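Local structure of RNA pseudouridylate synthase domain-containing protein 1 (Homo sapiens, 5VBB) at residues E109-I114 and L145-V150; R94-Y99 and L165-T170; L102-I107 and D159-V164; Q175-C180 and V188-Y193. The protein probably binds RNA and isomerises uridine to pseudouridine, acting as a pseudouridine synthase of the RluA family. All coordinates share one frame; numbering follows the deposited sequence.

Interaction 1 of 4, residues E109-I114 and L145-V150; sequences ESRVTI and LTDLVV
The carboxylate of Asp147 is gripped by two nitrogens of Arg111, which comes at it side-on. Arg111 NH2 lies 2.7 Å from Asp147 OD2, and Arg111 NE lies 2.8 Å from Asp147 OD1. OD1 uses its syn lone pair. OD2 is also met on the syn side, but the donor stands somewhat out of the carboxylate plane. The two flat groups are turned 34° against each other. With CG anti to the backbone N (chi1 -177°) and the chain extended to NE, Arg111 reaches past Val149 to Asp147. An alanine in place of Asp147 would probably leave the Arg111 guanidinium without its charge partner and freer to turn. Strands 111-114 and 146-150 run antiparallel in the large sheet of the pseudouridine synthase fold. Val112 with Leu148 and Ile114 with Thr146 are hydrogen-bonded pairs; Val112 N reaches Leu148 O at 2.8 Å. Arg111, Thr113, Asp147 and Val149 point to one face. On the other, Ile114 CD1 meets Leu148 CD1 at 4.1 Å. Thr146 OG1 is hydrogen-bonded to His179 ND1 and Gln175 NE2 of helix 175-182. Thr113 CG2 presses on Leu145 CD1 at 3.4 Å, tighter than usual for two methyl groups.

Interaction 2 of 4, residues R94-Y99 and L165-T170; sequences RVTKAY and LLKPLT. With GOL (glycerol), chain G.
Tyr99 pairs with Leu166 across two antiparallel strands, and its side chain then runs out past Pro168. The backbones hold the pair with two hydrogen bonds: Tyr99 N to Leu166 O at 2.8 Å, and Leu166 N to Tyr99 O at 2.7 Å. Tyr99 CB lies 4.3 Å from Leu166 CB, on the same face of the sheet. CD1 of the ring is 3.9 Å from Leu166 O, which sits at the ring edge and in its plane. CD1 also approaches Pro168 CD. CE1 touches Pro168 CG at 3.8 Å, and the two side chains cross at about a right angle. At the tip, Tyr99 OH accepts a weak hydrogen bond from O3 of a glycerol, probably taken up from the crystallisation liquor. An alanine in place of Tyr99 would probably open a gap beside Pro168 and leave this glycerol hydroxyl without its phenol partner. Asp67, the active-site residue by similarity, has its side chain about 7 Å from that of Tyr99 (nearest atoms).

Next to Tyr99, Ala98 CB meets Leu165 CD1 at 4.0 Å. Toward Thr96 the strands draw apart. Lys97 O is 3.4 Å from Pro168 CD. One water bridges the backbones, accepting from Lys97 N and donating to Pro168 O.

The pair lies inside the large antiparallel sheet. Strand 208-216 flanks strand 96-104, and strand 146-156 flanks strand 159-168. Leu176 of helix 175-182 packs on both Tyr99 and Leu166.

Interaction 3 of 4, residues L102-I107 and D159-V164; sequences LLRGHI and DPVSKV
The His106 ring takes Pro160 CB over one face and Val161 O at its edge. Pro160 CB stands 3.9 Å from the ring centroid, close to the ring normal, so this is a CH-pi contact. The two side chains cross at about a right angle. At the edge, His106 CD2 comes within 3.4 Å of Val161 O. His106 NE2 is hydrogen-bonded to Gly154 O, and the ring also stacks with His153.

The second flat group is the Arg104 guanidinium. Two waters lie at its edge, in its plane. One accepts from Arg104 NH1 and donates to Asp159 OD2; the other links NH1 to Pro160 O. The direct salt bridge from Arg104 NH1 to Asp159 OD2 is long, at 3.7 Å, and the two planes are 56° apart. The firmer charge partner of Arg104 is Glu200.

Ser162 OG works in two directions. It donates to Gly105 O at 2.7 Å, on a lone pair of that carbonyl, and accepts from Ile107 N at 2.9 Å. This buried hydroxyl ties down the chain where it leaves the strand. Gly105 N is hydrogen-bonded to Pro160 O at 2.8 Å, with the donor above the carbonyl plane. Apolar contacts follow: Leu103 CD1 meets Val164 CG2 at 3.8 Å, and Leu102 CD2 lies against Lys163 CB.

Leu103 and Ser162 form a hydrogen-bonded pair between strands 102-104 and 159-164. It belongs to the large antiparallel sheet of the pseudouridine synthase fold, at a part away from the annotated active site.

Interaction 4 of 4, residues Q175-C180 and V188-Y193; sequences QLRVHC and VGDLTY. With SO4 (sulfate ion), chain B.
Arg177 and Tyr193 bury the most surface here; Val178 and Asp190 contribute less. Arg177 reaches from helix 175-182 to the loop at Asp190 and grips its carboxylate side-on. Arg177 NE lies 3.0 Å from Asp190 OD2, and Arg177 NH2 lies 3.0 Å from Asp190 OD1. Both acceptors lie near the guanidinium plane, but both donors stand above the carboxylate plane, and the two planes are 50° apart. The Arg177 chain is bent at chi3 (75°), which turns NE out of the extended path and toward Asp190 OD2.

Asp190 OD1 carries two more bonds. Thr192 N donates to Asp190 OD1 at 3.0 Å, which makes an Asx turn. Tyr193 N, one residue on, donates to Asp190 OD1 at 2.9 Å and completes the wider Asx motif.

The Tyr193 ring stands against the helix. Val178 CG2 lies over one face, 3.8 Å from the centroid, in a CH-pi contact. Thr192 CG2 covers the opposite face. Arg177 CB comes within 3.8 Å of Tyr193 CD2. Tyr193 OH is hydrogen-bonded to His174 ND1 and Met130 N.

Arg177 NH1 donates to O1 of a sulfate, 2.7 Å away and probably from the crystallisation liquor. It also pairs with Asp67, the active-site residue by similarity. With Asp190 and Asp67 both beside it, the guanidinium charge is probably largely balanced, yet an anion can still be held there. Asp190 would probably act as a second-shell residue that positions Arg177 next to Asp67.

In the fold
Interactions 2 and 3 hold the same two strands, 96-104 and 159-168, at different places along them. Interaction 1 adds the next pair: strand 146-156 lies beside strand 159-168 and brings in strand 111-114. Interaction 4 stands apart from the sheet pairing and joins helix 175-182 to a loop. Interactions 2 and 4 are buried; 1 and 3 are partly buried. Backbone bonds dominate in 1, with one salt bridge. Interaction 2 has two backbone bonds, then opens onto a water bridge and an aromatic-proline contact. Interaction 3 adds a buried serine hydroxyl and waters. In 4 charge and an aromatic face do the work. Cys180 on Leu103 and a backbone bond between Leu102 and Val188 join 3 to 4.

Interaction 1 of 4, residues E109-I114 and L145-V150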
loop_
_atom_site.group_PDB
_atom_site.type_symbol
_atom_site.label_atom_id
_atom_site.label_comp_id
_atom_site.label_asym_id
_atom_site.label_seq_id
_atom_site.Cartn_x
_atom_site.Cartn_y
_atom_site.Cartn_z
ATOM N N GLU A 109 19.240 -0.826 -9.033
ATOM C CA GLU A 109 19.661 -0.109 -7.803
ATOM C C GLU A 109 19.076 -0.852 -6.596
ATOM O O GLU A 109 17.923 -1.256 -6.666
ATOM C CB GLU A 109 19.111 1.324 -7.786
ATOM C CG GLU A 109 19.568 2.212 -8.927
ATOM C CD GLU A 109 18.720 2.284 -10.182
ATOM O OE1 GLU A 109 17.598 1.730 -10.187
ATOM O OE2 GLU A 109 19.199 2.873 -11.181
ATOM N N SER A 110 19.813 -0.993 -5.488
ATOM C CA SER A 110 19.279 -1.684 -4.308
ATOM C C SER A 110 18.238 -0.835 -3.575
ATOM O O SER A 110 17.318 -1.377 -2.974
ATOM C CB SER A 110 20.397 -2.095 -3.354
ATOM O OG SER A 110 20.829 -1.033 -2.522
ATOM N N ARG A 111 18.398 0.496 -3.613
ATOM C CA ARG A 111 17.483 1.424 -2.945
ATOM C C ARG A 111 17.331 2.660 -3.794
ATOM O O ARG A 111 18.315 3.134 -4.384
ATOM C CB ARG A 111 18.015 1.808 -1.552
ATOM C CG ARG A 111 17.090 2.723 -0.740
ATOM C CD ARG A 111 17.669 2.943 0.629
ATOM N NE ARG A 111 16.700 3.462 1.588
ATOM C CZ ARG A 111 16.986 3.728 2.859
ATOM N NH1 ARG A 111 18.203 3.506 3.331
ATOM N NH2 ARG A 111 16.048 4.193 3.675
ATOM N N VAL A 112 16.102 3.154 -3.903
ATOM C CA VAL A 112 15.793 4.338 -4.709
ATOM C C VAL A 112 14.969 5.297 -3.877
ATOM O O VAL A 112 13.956 4.896 -3.298
ATOM C CB VAL A 112 15.019 3.950 -5.999
ATOM C CG1 VAL A 112 14.633 5.173 -6.824
ATOM C CG2 VAL A 112 15.809 2.962 -6.840
ATOM N N THR A 113 15.357 6.568 -3.882
ATOM C CA THR A 113 14.589 7.651 -3.262
ATOM C C THR A 113 13.809 8.244 -4.416
ATOM O O THR A 113 14.415 8.611 -5.413
ATOM C CB THR A 113 15.526 8.697 -2.651
ATOM O OG1 THR A 113 16.279 8.073 -1.632
ATOM C CG2 THR A 113 14.782 9.839 -2.045
ATOM N N ILE A 114 12.489 8.296 -4.331
ATOM C CA ILE A 114 11.653 8.843 -5.414
ATOM C C ILE A 114 11.055 10.093 -4.849
ATOM O O ILE A 114 10.237 10.032 -3.919
ATOM C CB ILE A 114 10.548 7.895 -5.890
ATOM C CG1 ILE A 114 11.089 6.450 -6.066
ATOM C CG2 ILE A 114 9.975 8.462 -7.194
ATOM C CD1 ILE A 114 10.073 5.424 -6.207
ATOM N N LEU A 145 7.578 11.947 -1.404
ATOM C CA LEU A 145 8.791 11.185 -1.138
ATOM C C LEU A 145 8.447 9.736 -0.849
ATOM O O LEU A 145 7.747 9.448 0.134
ATOM C CB LEU A 145 9.561 11.762 0.031
ATOM C CG LEU A 145 10.925 11.074 0.352
ATOM C CD1 LEU A 145 11.827 11.046 -0.819
ATOM C CD2 LEU A 145 11.615 11.804 1.380
ATOM N N THR A 146 8.978 8.835 -1.673
ATOM C CA THR A 146 8.831 7.392 -1.536
ATOM C C THR A 146 10.200 6.758 -1.524
ATOM O O THR A 146 10.992 6.940 -2.458
ATOM C CB THR A 146 8.016 6.731 -2.674
ATOM O OG1 THR A 146 6.721 7.279 -2.733
ATOM C CG2 THR A 146 7.861 5.227 -2.468
ATOM N N ASP A 147 10.478 6.034 -0.469
ATOM C CA ASP A 147 11.694 5.256 -0.336
ATOM C C ASP A 147 11.414 3.830 -0.819
ATOM O O ASP A 147 10.528 3.163 -0.301
ATOM C CB ASP A 147 12.130 5.276 1.112
ATOM C CG ASP A 147 13.389 4.527 1.439
ATOM O OD1 ASP A 147 14.286 4.473 0.581
ATOM O OD2 ASP A 147 13.522 4.083 2.595
ATOM N N LEU A 148 12.156 3.374 -1.801
ATOM C CA LEU A 148 11.954 2.048 -2.416
ATOM C C LEU A 148 13.194 1.202 -2.143
ATOM O O LEU A 148 14.289 1.594 -2.544
ATOM C CB LEU A 148 11.762 2.226 -3.934
ATOM C CG LEU A 148 11.497 0.994 -4.812
ATOM C CD1 LEU A 148 10.777 1.384 -6.072
ATOM C CD2 LEU A 148 12.805 0.254 -5.241
ATOM N N VAL A 149 13.009 0.012 -1.588
ATOM C CA VAL A 149 14.075 -0.962 -1.330
ATOM C C VAL A 149 13.744 -2.246 -2.147
ATOM O O VAL A 149 12.675 -2.860 -1.968
ATOM C CB VAL A 149 14.191 -1.259 0.196
ATOM C CG1 VAL A 149 15.267 -2.301 0.479
ATOM C CG2 VAL A 149 14.493 0.019 0.980
ATOM N N VAL A 150 14.681 -2.683 -2.971
ATOM C CA VAL A 150 14.481 -3.873 -3.787
ATOM C C VAL A 150 14.740 -5.114 -2.928
ATOM O O VAL A 150 15.815 -5.236 -2.366
ATOM C CB VAL A 150 15.350 -3.861 -5.057
ATOM C CG1 VAL A 150 15.098 -5.093 -5.893
ATOM C CG2 VAL A 150 15.093 -2.616 -5.898
#

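Interaction 2 of 4, residues R94-Y99 and L165-T170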
loop_
_atom_site.group_PDB
_atom_site.type_symbol
_atom_site.label_atom_id
_atom_site.label_comp_id
_atom_site.label_asym_id
_atom_site.label_seq_id
_atom_site.Cartn_x
_atom_site.Cartn_y
_atom_site.Cartn_z
ATOM N N ARG A 94 2.567 11.798 12.193
ATOM C CA ARG A 94 3.355 10.963 13.114
ATOM C C ARG A 94 3.164 9.460 12.840
ATOM O O ARG A 94 3.701 8.643 13.582
ATOM C CB ARG A 94 2.984 11.304 14.555
ATOM C CG ARG A 94 3.268 12.776 14.883
ATOM C CD ARG A 94 3.207 13.089 16.358
ATOM N NE ARG A 94 1.828 13.128 16.866
ATOM C CZ ARG A 94 1.200 12.152 17.526
ATOM N NH1 ARG A 94 -0.050 12.325 17.947
ATOM N NH2 ARG A 94 1.813 10.997 17.773
ATOM N N VAL A 95 2.459 9.092 11.755
ATOM C CA VAL A 95 2.207 7.669 11.407
ATOM C C VAL A 95 3.304 7.124 10.513
ATOM O O VAL A 95 3.815 7.847 9.662
ATOM C CB VAL A 95 0.817 7.538 10.749
ATOM C CG1 VAL A 95 0.576 6.153 10.121
ATOM C CG2 VAL A 95 -0.266 7.895 11.761
ATOM N N THR A 96 3.675 5.835 10.711
ATOM C CA THR A 96 4.656 5.149 9.872
ATOM C C THR A 96 3.910 4.084 9.057
ATOM O O THR A 96 3.111 3.325 9.608
ATOM C CB THR A 96 5.768 4.535 10.705
ATOM O OG1 THR A 96 6.375 5.569 11.457
ATOM C CG2 THR A 96 6.835 3.849 9.856
ATOM N N LYS A 97 4.185 4.023 7.748
ATOM C CA LYS A 97 3.586 3.031 6.873
ATOM C C LYS A 97 4.607 2.467 5.929
ATOM O O LYS A 97 5.471 3.202 5.484
ATOM C CB LYS A 97 2.502 3.675 5.990
ATOM C CG LYS A 97 1.363 4.360 6.688
ATOM C CD LYS A 97 0.210 4.595 5.711
ATOM C CE LYS A 97 -0.874 5.466 6.281
ATOM N NZ LYS A 97 -1.860 5.903 5.256
ATOM N N ALA A 98 4.482 1.181 5.575
ATOM C CA ALA A 98 5.276 0.548 4.539
ATOM C C ALA A 98 4.413 -0.436 3.779
ATOM O O ALA A 98 3.423 -0.991 4.304
ATOM C CB ALA A 98 6.528 -0.129 5.098
ATOM N N TYR A 99 4.752 -0.618 2.514
ATOM C CA TYR A 99 3.999 -1.466 1.614
ATOM C C TYR A 99 4.920 -2.413 0.940
ATOM O O TYR A 99 6.103 -2.121 0.799
ATOM C CB TYR A 99 3.350 -0.621 0.499
ATOM C CG TYR A 99 2.359 0.410 0.959
ATOM C CD1 TYR A 99 2.766 1.511 1.708
ATOM C CD2 TYR A 99 1.003 0.295 0.646
ATOM C CE1 TYR A 99 1.849 2.433 2.192
ATOM C CE2 TYR A 99 0.082 1.247 1.083
ATOM C CZ TYR A 99 0.514 2.308 1.862
ATOM O OH TYR A 99 -0.326 3.301 2.251
ATOM N N LEU A 165 9.932 -3.203 -1.152
ATOM C CA LEU A 165 9.368 -2.616 0.056
ATOM C C LEU A 165 9.299 -1.108 -0.247
ATOM O O LEU A 165 10.300 -0.524 -0.694
ATOM C CB LEU A 165 10.268 -2.884 1.264
ATOM C CG LEU A 165 9.839 -2.311 2.639
ATOM C CD1 LEU A 165 8.560 -2.921 3.106
ATOM C CD2 LEU A 165 10.868 -2.597 3.666
ATOM N N LEU A 166 8.147 -0.478 -0.003
ATOM C CA LEU A 166 7.945 0.948 -0.244
ATOM C C LEU A 166 7.588 1.638 1.020
ATOM O O LEU A 166 6.645 1.221 1.686
ATOM C CB LEU A 166 6.835 1.171 -1.256
ATOM C CG LEU A 166 7.085 0.547 -2.637
ATOM C CD1 LEU A 166 5.822 0.368 -3.382
ATOM C CD2 LEU A 166 8.082 1.336 -3.426
ATOM N N LYS A 167 8.313 2.697 1.375
ATOM C CA LYS A 167 7.999 3.470 2.575
ATOM C C LYS A 167 7.722 4.901 2.143
ATOM O O LYS A 167 8.649 5.646 1.809
ATOM C CB LYS A 167 9.147 3.402 3.563
ATOM C CG LYS A 167 8.805 4.007 4.926
ATOM C CD LYS A 167 10.028 4.117 5.776
ATOM C CE LYS A 167 9.759 4.893 7.024
ATOM N NZ LYS A 167 10.987 5.029 7.838
ATOM N N PRO A 168 6.450 5.300 2.066
ATOM C CA PRO A 168 6.175 6.697 1.730
ATOM C C PRO A 168 6.373 7.588 2.952
ATOM O O PRO A 168 5.989 7.195 4.044
ATOM C CB PRO A 168 4.713 6.688 1.327
ATOM C CG PRO A 168 4.081 5.541 2.083
ATOM C CD PRO A 168 5.214 4.564 2.404
ATOM N N LEU A 169 6.951 8.765 2.765
ATOM C CA LEU A 169 7.065 9.753 3.835
ATOM C C LEU A 169 6.064 10.863 3.621
ATOM O O LEU A 169 6.070 11.801 4.387
ATOM C CB LEU A 169 8.487 10.300 3.934
ATOM C CG LEU A 169 9.527 9.238 4.337
ATOM C CD1 LEU A 169 10.917 9.817 4.373
ATOM C CD2 LEU A 169 9.200 8.640 5.707
ATOM N N THR A 170 5.236 10.778 2.570
ATOM C CA THR A 170 4.182 11.745 2.286
ATOM C C THR A 170 2.926 10.936 1.975
ATOM O O THR A 170 3.016 9.722 1.824
ATOM C CB THR A 170 4.562 12.670 1.176
ATOM O OG1 THR A 170 4.890 11.890 0.053
ATOM C CG2 THR A 170 5.727 13.576 1.539
HETATM C C1 GOL G . 0.053 7.767 -0.462
HETATM O O1 GOL G . -1.287 7.911 -0.103
HETATM C C2 GOL G . 0.897 7.282 0.688
HETATM O O2 GOL G . 2.248 7.306 0.281
HETATM C C3 GOL G . 0.545 5.901 1.186
HETATM O O3 GOL G . 0.811 5.833 2.577
HETATM O O HOH W 1 5.733 6.125 6.514
#

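Interaction 3 of 4, residues L102-I107 and D159-V164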
loop_
_atom_site.group_PDB
_atom_site.type_symbol
_atom_site.label_atom_id
_atom_site.label_comp_id
_atom_site.label_asym_id
_atom_site.label_seq_id
_atom_site.Cartn_x
_atom_site.Cartn_y
_atom_site.Cartn_z
ATOM N N LEU A 102 4.893 -5.901 -6.213
ATOM C CA LEU A 102 5.565 -6.561 -7.296
ATOM C C LEU A 102 5.487 -5.546 -8.420
ATOM O O LEU A 102 4.402 -5.163 -8.800
ATOM C CB LEU A 102 4.927 -7.857 -7.713
ATOM C CG LEU A 102 4.963 -8.989 -6.693
ATOM C CD1 LEU A 102 4.170 -10.175 -7.179
ATOM C CD2 LEU A 102 6.354 -9.383 -6.374
ATOM N N LEU A 103 6.642 -5.073 -8.897
ATOM C CA LEU A 103 6.741 -4.048 -9.915
ATOM C C LEU A 103 7.299 -4.619 -11.210
ATOM O O LEU A 103 8.157 -5.493 -11.148
ATOM C CB LEU A 103 7.722 -2.971 -9.430
ATOM C CG LEU A 103 7.400 -2.231 -8.142
ATOM C CD1 LEU A 103 8.365 -1.076 -7.978
ATOM C CD2 LEU A 103 5.964 -1.720 -8.152
ATOM N N ARG A 104 6.952 -4.012 -12.352
ATOM C CA ARG A 104 7.452 -4.443 -13.672
ATOM C C ARG A 104 8.935 -4.140 -13.837
ATOM O O ARG A 104 9.356 -3.039 -13.516
ATOM C CB ARG A 104 6.688 -3.742 -14.814
ATOM C CG ARG A 104 5.203 -4.106 -14.933
ATOM C CD ARG A 104 5.056 -5.468 -15.518
ATOM N NE ARG A 104 3.674 -5.936 -15.605
ATOM C CZ ARG A 104 3.336 -7.210 -15.729
ATOM N NH1 ARG A 104 4.272 -8.149 -15.782
ATOM N NH2 ARG A 104 2.058 -7.562 -15.759
ATOM N N GLY A 105 9.693 -5.102 -14.369
ATOM C CA GLY A 105 11.124 -4.975 -14.618
ATOM C C GLY A 105 11.992 -5.265 -13.412
ATOM O O GLY A 105 11.524 -5.235 -12.269
ATOM N N HIS A 106 13.277 -5.545 -13.669
ATOM C CA HIS A 106 14.308 -5.785 -12.660
ATOM C C HIS A 106 14.975 -4.442 -12.320
ATOM O O HIS A 106 15.670 -3.895 -13.168
ATOM C CB HIS A 106 15.370 -6.761 -13.205
ATOM C CG HIS A 106 14.882 -8.179 -13.279
ATOM N ND1 HIS A 106 15.591 -9.145 -13.959
ATOM C CD2 HIS A 106 13.835 -8.767 -12.648
ATOM C CE1 HIS A 106 14.911 -10.270 -13.800
ATOM N NE2 HIS A 106 13.851 -10.092 -13.004
ATOM N N ILE A 107 14.765 -3.909 -11.100
ATOM C CA ILE A 107 15.357 -2.631 -10.678
ATOM C C ILE A 107 16.776 -2.946 -10.243
ATOM O O ILE A 107 16.941 -3.737 -9.318
ATOM C CB ILE A 107 14.499 -2.015 -9.557
ATOM C CG1 ILE A 107 13.092 -1.707 -10.113
ATOM C CG2 ILE A 107 15.147 -0.753 -8.980
ATOM C CD1 ILE A 107 12.051 -1.137 -9.141
ATOM N N ASP A 159 7.251 -12.867 -16.744
ATOM C CA ASP A 159 7.784 -11.547 -17.074
ATOM C C ASP A 159 8.688 -11.017 -15.935
ATOM O O ASP A 159 8.382 -11.233 -14.771
ATOM C CB ASP A 159 6.628 -10.573 -17.378
ATOM C CG ASP A 159 5.724 -11.031 -18.534
ATOM O OD1 ASP A 159 6.238 -11.669 -19.479
ATOM O OD2 ASP A 159 4.514 -10.704 -18.516
ATOM N N PRO A 160 9.786 -10.307 -16.262
ATOM C CA PRO A 160 10.683 -9.789 -15.211
ATOM C C PRO A 160 9.997 -8.788 -14.285
ATOM O O PRO A 160 9.351 -7.844 -14.742
ATOM C CB PRO A 160 11.820 -9.126 -15.997
ATOM C CG PRO A 160 11.299 -8.955 -17.371
ATOM C CD PRO A 160 10.315 -10.007 -17.607
ATOM N N VAL A 161 10.061 -9.054 -12.992
ATOM C CA VAL A 161 9.492 -8.141 -12.016
ATOM C C VAL A 161 10.428 -8.043 -10.807
ATOM O O VAL A 161 11.236 -8.953 -10.534
ATOM C CB VAL A 161 8.051 -8.508 -11.522
ATOM C CG1 VAL A 161 7.044 -8.627 -12.662
ATOM C CG2 VAL A 161 8.049 -9.716 -10.627
ATOM N N SER A 162 10.210 -7.001 -10.034
ATOM C CA SER A 162 10.921 -6.799 -8.768
ATOM C C SER A 162 9.966 -6.800 -7.597
ATOM O O SER A 162 8.996 -6.056 -7.597
ATOM C CB SER A 162 11.669 -5.470 -8.763
ATOM O OG SER A 162 12.638 -5.435 -9.794
ATOM N N LYS A 163 10.280 -7.567 -6.562
ATOM C CA LYS A 163 9.540 -7.484 -5.324
ATOM C C LYS A 163 10.204 -6.379 -4.490
ATOM O O LYS A 163 11.427 -6.403 -4.308
ATOM C CB LYS A 163 9.569 -8.801 -4.562
ATOM C CG LYS A 163 8.697 -8.730 -3.321
ATOM C CD LYS A 163 8.563 -10.100 -2.719
ATOM C CE LYS A 163 7.854 -10.026 -1.406
ATOM N NZ LYS A 163 7.777 -11.358 -0.746
ATOM N N VAL A 164 9.413 -5.388 -4.022
ATOM C CA VAL A 164 9.963 -4.246 -3.312
ATOM C C VAL A 164 9.240 -3.945 -2.034
ATOM O O VAL A 164 8.063 -4.278 -1.884
ATOM C CB VAL A 164 9.967 -2.968 -4.198
ATOM C CG1 VAL A 164 10.681 -3.204 -5.524
ATOM C CG2 VAL A 164 8.542 -2.462 -4.449
HETATM O O HOH W 2 3.494 -10.738 -16.067
HETATM O O HOH W 3 7.220 -7.526 -16.249
#

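Interaction 4 of 4, residues Q175-C180 and V188-Y193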
loop_
_atom_site.group_PDB
_atom_site.type_symbol
_atom_site.label_atom_id
_atom_site.label_comp_id
_atom_site.label_asym_id
_atom_site.label_seq_id
_atom_site.Cartn_x
_atom_site.Cartn_y
_atom_site.Cartn_z
ATOM N N GLN A 175 0.136 7.732 -4.508
ATOM C CA GLN A 175 1.579 8.028 -4.495
ATOM C C GLN A 175 2.473 6.916 -4.958
ATOM O O GLN A 175 3.326 7.122 -5.813
ATOM C CB GLN A 175 2.030 8.381 -3.094
ATOM C CG GLN A 175 3.510 8.696 -3.028
ATOM C CD GLN A 175 3.920 9.511 -1.842
ATOM O OE1 GLN A 175 3.230 10.451 -1.416
ATOM N NE2 GLN A 175 5.055 9.181 -1.270
ATOM N N LEU A 176 2.314 5.747 -4.361
ATOM C CA LEU A 176 3.214 4.626 -4.638
ATOM C C LEU A 176 3.048 4.169 -6.072
ATOM O O LEU A 176 4.029 3.892 -6.756
ATOM C CB LEU A 176 2.891 3.467 -3.670
ATOM C CG LEU A 176 2.974 3.845 -2.203
ATOM C CD1 LEU A 176 2.511 2.733 -1.338
ATOM C CD2 LEU A 176 4.371 4.284 -1.830
ATOM N N ARG A 177 1.806 4.148 -6.547
ATOM C CA ARG A 177 1.546 3.711 -7.907
ATOM C C ARG A 177 2.065 4.705 -8.914
ATOM O O ARG A 177 2.591 4.312 -9.956
ATOM C CB ARG A 177 0.050 3.512 -8.115
ATOM C CG ARG A 177 -0.516 2.376 -7.277
ATOM C CD ARG A 177 -1.988 2.584 -7.030
ATOM N NE ARG A 177 -2.734 2.286 -8.254
ATOM C CZ ARG A 177 -4.056 2.296 -8.369
ATOM N NH1 ARG A 177 -4.821 2.623 -7.334
ATOM N NH2 ARG A 177 -4.626 1.993 -9.522
ATOM N N VAL A 178 1.927 6.000 -8.612
ATOM C CA VAL A 178 2.405 7.026 -9.543
ATOM C C VAL A 178 3.934 7.045 -9.585
ATOM O O VAL A 178 4.526 7.153 -10.673
ATOM C CB VAL A 178 1.814 8.393 -9.169
ATOM C CG1 VAL A 178 2.472 9.534 -9.971
ATOM C CG2 VAL A 178 0.310 8.378 -9.360
ATOM N N HIS A 179 4.565 7.005 -8.406
ATOM C CA HIS A 179 6.018 7.041 -8.303
ATOM C C HIS A 179 6.683 5.834 -8.993
ATOM O O HIS A 179 7.693 6.013 -9.674
ATOM C CB HIS A 179 6.461 7.129 -6.849
ATOM C CG HIS A 179 6.658 8.529 -6.315
ATOM N ND1 HIS A 179 6.892 8.743 -4.983
ATOM C CD2 HIS A 179 6.655 9.728 -6.953
ATOM C CE1 HIS A 179 7.015 10.060 -4.840
ATOM N NE2 HIS A 179 6.943 10.677 -6.021
ATOM N N CYS A 180 6.168 4.620 -8.776
ATOM C CA CYS A 180 6.772 3.412 -9.386
ATOM C C CYS A 180 6.611 3.422 -10.921
ATOM O O CYS A 180 7.571 3.165 -11.650
ATOM C CB CYS A 180 6.162 2.166 -8.746
ATOM S SG CYS A 180 6.657 1.958 -7.014
ATOM N N VAL A 188 2.486 -4.294 -10.867
ATOM C CA VAL A 188 1.888 -5.368 -11.645
ATOM C C VAL A 188 0.395 -5.397 -11.374
ATOM O O VAL A 188 -0.023 -5.370 -10.226
ATOM C CB VAL A 188 2.552 -6.730 -11.322
ATOM C CG1 VAL A 188 1.790 -7.883 -11.962
ATOM C CG2 VAL A 188 4.025 -6.744 -11.772
ATOM N N GLY A 189 -0.391 -5.453 -12.443
ATOM C CA GLY A 189 -1.846 -5.469 -12.377
ATOM C C GLY A 189 -2.470 -4.110 -12.090
ATOM O O GLY A 189 -3.672 -4.026 -11.781
ATOM N N ASP A 190 -1.709 -3.038 -12.253
ATOM C CA ASP A 190 -2.225 -1.686 -12.049
ATOM C C ASP A 190 -2.968 -1.233 -13.299
ATOM O O ASP A 190 -2.357 -0.836 -14.295
ATOM C CB ASP A 190 -1.121 -0.706 -11.680
ATOM C CG ASP A 190 -1.623 0.629 -11.169
ATOM O OD1 ASP A 190 -2.717 1.042 -11.567
ATOM O OD2 ASP A 190 -0.867 1.318 -10.457
ATOM N N LEU A 191 -4.293 -1.252 -13.212
ATOM C CA LEU A 191 -5.158 -0.921 -14.344
ATOM C C LEU A 191 -5.190 0.553 -14.680
ATOM O O LEU A 191 -5.604 0.893 -15.771
ATOM C CB LEU A 191 -6.586 -1.412 -14.076
ATOM C CG LEU A 191 -6.736 -2.919 -13.865
ATOM C CD1 LEU A 191 -8.153 -3.268 -13.476
ATOM C CD2 LEU A 191 -6.304 -3.678 -15.096
ATOM N N THR A 192 -4.760 1.422 -13.778
ATOM C CA THR A 192 -4.761 2.873 -14.002
ATOM C C THR A 192 -3.390 3.388 -14.424
ATOM O O THR A 192 -3.282 4.090 -15.432
ATOM C CB THR A 192 -5.230 3.523 -12.699
ATOM O OG1 THR A 192 -6.505 2.984 -12.415
ATOM C CG2 THR A 192 -5.330 5.041 -12.757
ATOM N N TYR A 193 -2.348 3.075 -13.644
ATOM C CA TYR A 193 -1.002 3.632 -13.896
ATOM C C TYR A 193 -0.020 2.677 -14.614
ATOM O O TYR A 193 1.113 3.073 -14.885
ATOM C CB TYR A 193 -0.381 4.107 -12.595
ATOM C CG TYR A 193 -1.189 5.221 -11.992
ATOM C CD1 TYR A 193 -1.139 6.507 -12.521
ATOM C CD2 TYR A 193 -2.064 4.982 -10.948
ATOM C CE1 TYR A 193 -1.937 7.527 -12.018
ATOM C CE2 TYR A 193 -2.868 5.995 -10.431
ATOM C CZ TYR A 193 -2.773 7.280 -10.944
ATOM O OH TYR A 193 -3.610 8.281 -10.502
HETATM S S SO4 B . -8.353 1.908 -7.498
HETATM O O1 SO4 B . -7.392 2.787 -8.181
HETATM O O2 SO4 B . -9.511 2.726 -7.117
HETATM O O3 SO4 B . -8.760 0.810 -8.350
HETATM O O4 SO4 B . -7.730 1.311 -6.322
HETATM O O HOH W 4 1.904 1.706 -10.828
HETATM O O HOH W 5 -7.321 0.797 -10.893
#